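Local coordinates for putative D-lactate dehydrogenase (Chlamydomonas reinhardtii, PDB 4ZGS), which reduces pyruvate to D-lactate in the chloroplast during fermentation, very probably with NADH as the hydride donor, at the interface of chains A and B. Sequence-based numbering; all coordinates share one arbitrary frame. Chains: chain A/B, Putative D-lactate dehydrogenase.

The interface of chains A and B. Residues chain A 135, 137-138, 141, 340; chain B 174-177.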
loop_
_atom_site.group_PDB
_atom_site.type_symbol
_atom_site.label_atom_id
_atom_site.label_comp_id
_atom_site.label_asym_id
_atom_site.label_seq_id
_atom_site.Cartn_x
_atom_site.Cartn_y
_atom_site.Cartn_z
ATOM N N SER A 135 -4.909 -29.063 11.452
ATOM C CA SER A 135 -6.370 -29.086 11.276
ATOM C C SER A 135 -6.776 -28.820 9.845
ATOM O O SER A 135 -6.539 -27.755 9.326
ATOM C CB SER A 135 -7.065 -28.027 12.141
ATOM O OG SER A 135 -6.701 -28.121 13.497
ATOM N N GLU A 137 -9.523 -28.227 8.538
ATOM C CA GLU A 137 -10.389 -27.060 8.429
ATOM C C GLU A 137 -9.621 -25.780 8.168
ATOM O O GLU A 137 -10.078 -24.940 7.385
ATOM C CB GLU A 137 -11.229 -26.874 9.694
ATOM C CG GLU A 137 -12.382 -27.795 9.796
ATOM C CD GLU A 137 -12.000 -29.096 10.397
ATOM O OE1 GLU A 137 -10.773 -29.297 10.604
ATOM O OE2 GLU A 137 -12.931 -29.924 10.599
ATOM N N SER A 138 -8.483 -25.605 8.842
ATOM C CA SER A 138 -7.701 -24.369 8.690
ATOM C C SER A 138 -7.344 -24.124 7.246
ATOM O O SER A 138 -7.568 -23.028 6.730
ATOM C CB SER A 138 -6.432 -24.396 9.529
ATOM O OG SER A 138 -6.715 -24.140 10.891
ATOM N N GLU A 141 -10.527 -23.804 4.910
ATOM C CA GLU A 141 -11.120 -22.491 5.063
ATOM C C GLU A 141 -10.216 -21.399 4.412
ATOM O O GLU A 141 -10.690 -20.327 4.091
ATOM C CB GLU A 141 -11.360 -22.183 6.538
ATOM C CG GLU A 141 -12.417 -23.095 7.162
ATOM C CD GLU A 141 -12.693 -22.819 8.629
ATOM O OE1 GLU A 141 -12.089 -21.891 9.207
ATOM O OE2 GLU A 141 -13.540 -23.533 9.201
ATOM N N THR A 340 -3.077 -20.777 11.958
ATOM C CA THR A 340 -4.319 -20.571 12.661
ATOM C C THR A 340 -4.068 -20.820 14.129
ATOM O O THR A 340 -3.211 -21.605 14.446
ATOM C CB THR A 340 -5.379 -21.521 12.078
ATOM O OG1 THR A 340 -6.126 -20.807 11.070
ATOM C CG2 THR A 340 -6.300 -22.060 13.144
ATOM N N VAL B 174 -7.729 -17.576 12.328
ATOM C CA VAL B 174 -8.734 -18.291 13.118
ATOM C C VAL B 174 -9.636 -19.165 12.262
ATOM O O VAL B 174 -10.007 -18.821 11.116
ATOM C CB VAL B 174 -9.574 -17.284 13.934
ATOM C CG1 VAL B 174 -11.044 -17.544 13.834
ATOM C CG2 VAL B 174 -9.069 -17.212 15.363
ATOM N N GLU B 175 -9.985 -20.314 12.822
ATOM C CA GLU B 175 -10.919 -21.230 12.171
ATOM C C GLU B 175 -12.331 -20.715 12.327
ATOM O O GLU B 175 -12.650 -20.090 13.339
ATOM C CB GLU B 175 -10.806 -22.640 12.758
ATOM C CG GLU B 175 -9.678 -23.433 12.146
ATOM C CD GLU B 175 -9.646 -24.867 12.608
ATOM O OE1 GLU B 175 -10.604 -25.272 13.315
ATOM O OE2 GLU B 175 -8.646 -25.565 12.282
ATOM N N MET B 176 -13.154 -20.885 11.301
ATOM C CA MET B 176 -14.555 -20.561 11.460
ATOM C C MET B 176 -15.435 -21.742 11.851
ATOM O O MET B 176 -16.559 -21.542 12.328
ATOM C CB MET B 176 -15.103 -19.931 10.186
ATOM C CG MET B 176 -15.945 -18.705 10.482
ATOM S SD MET B 176 -16.630 -18.171 8.945
ATOM C CE MET B 176 -15.119 -18.157 8.010
ATOM N N ARG B 177 -14.944 -22.969 11.705
ATOM C CA ARG B 177 -15.866 -24.111 11.728
ATOM C C ARG B 177 -16.849 -24.207 12.883
ATOM O O ARG B 177 -18.014 -24.387 12.645
ATOM C CB ARG B 177 -15.160 -25.459 11.697
ATOM C CG ARG B 177 -16.216 -26.575 11.652
ATOM C CD ARG B 177 -15.726 -27.954 11.186
ATOM N NE ARG B 177 -16.883 -28.822 10.978
ATOM C CZ ARG B 177 -16.847 -30.056 10.479
ATOM N NH1 ARG B 177 -15.705 -30.626 10.114
ATOM N NH2 ARG B 177 -17.982 -30.713 10.314
#
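A:Glu141 OE1 meets the backbone of B:Glu175 and B:Met176 where loop residues 174-177 of chain B cross the first turns of helix 136-151 of chain A. The patch belongs to the two-fold interface between copies of the enzyme and recurs with the chains exchanged; pairing of this kind is usual among D-isomer specific 2-hydroxyacid dehydrogenases. B:Glu175 buries 62 Å² and points toward the start of the helix, which carries its carboxylate up to A:Ser138. The serine hydroxyl OG donates a hydrogen bond of 2.8 Å to B:Glu175 OE2, meeting the anti lone pair, the one turned away from OE1. Behind this bond the methyl CG2 of A:Thr340 packs on the stem of the glutamate, 3.8 Å from B:Glu175 CG, the two side chains crossing at about a right angle, while A:Glu137 CB packs against the carboxylate from roughly the other side. Placing the carboxylate beside the N-terminal turn of the helix may help to offset its negative charge, which also faces the carboxylate of A:Glu137, its OE1 4.6 Å from B:Glu175 OE2.

A:Glu141, with 55 Å² buried, reaches from the helix to the loop backbone, its side chain roughly perpendicular to that of B:Glu175. Extended beyond CG, it brings OE1 to the amide N of B:Met176, 2.6 Å away, in a nearly straight hydrogen bond (170° at H) on the syn side of the carboxylate, slightly out of its plane. This bond fixes the loop main chain between B:Glu175 and B:Arg177, whose side chains both reach toward the helix.

B:Arg177 passes aslant over A:Glu137, its CD 3.6 Å from A:Glu137 CG. The carboxylate of A:Glu137, swung round by a bend at chi2 (86°), and the guanidinium have planes 46° apart. In their salt bridge B:Arg177 NH1 donates to the anti lone pair of A:Glu137 OE2 at 2.9 Å, with that oxygen at the guanidinium edge and close to its plane.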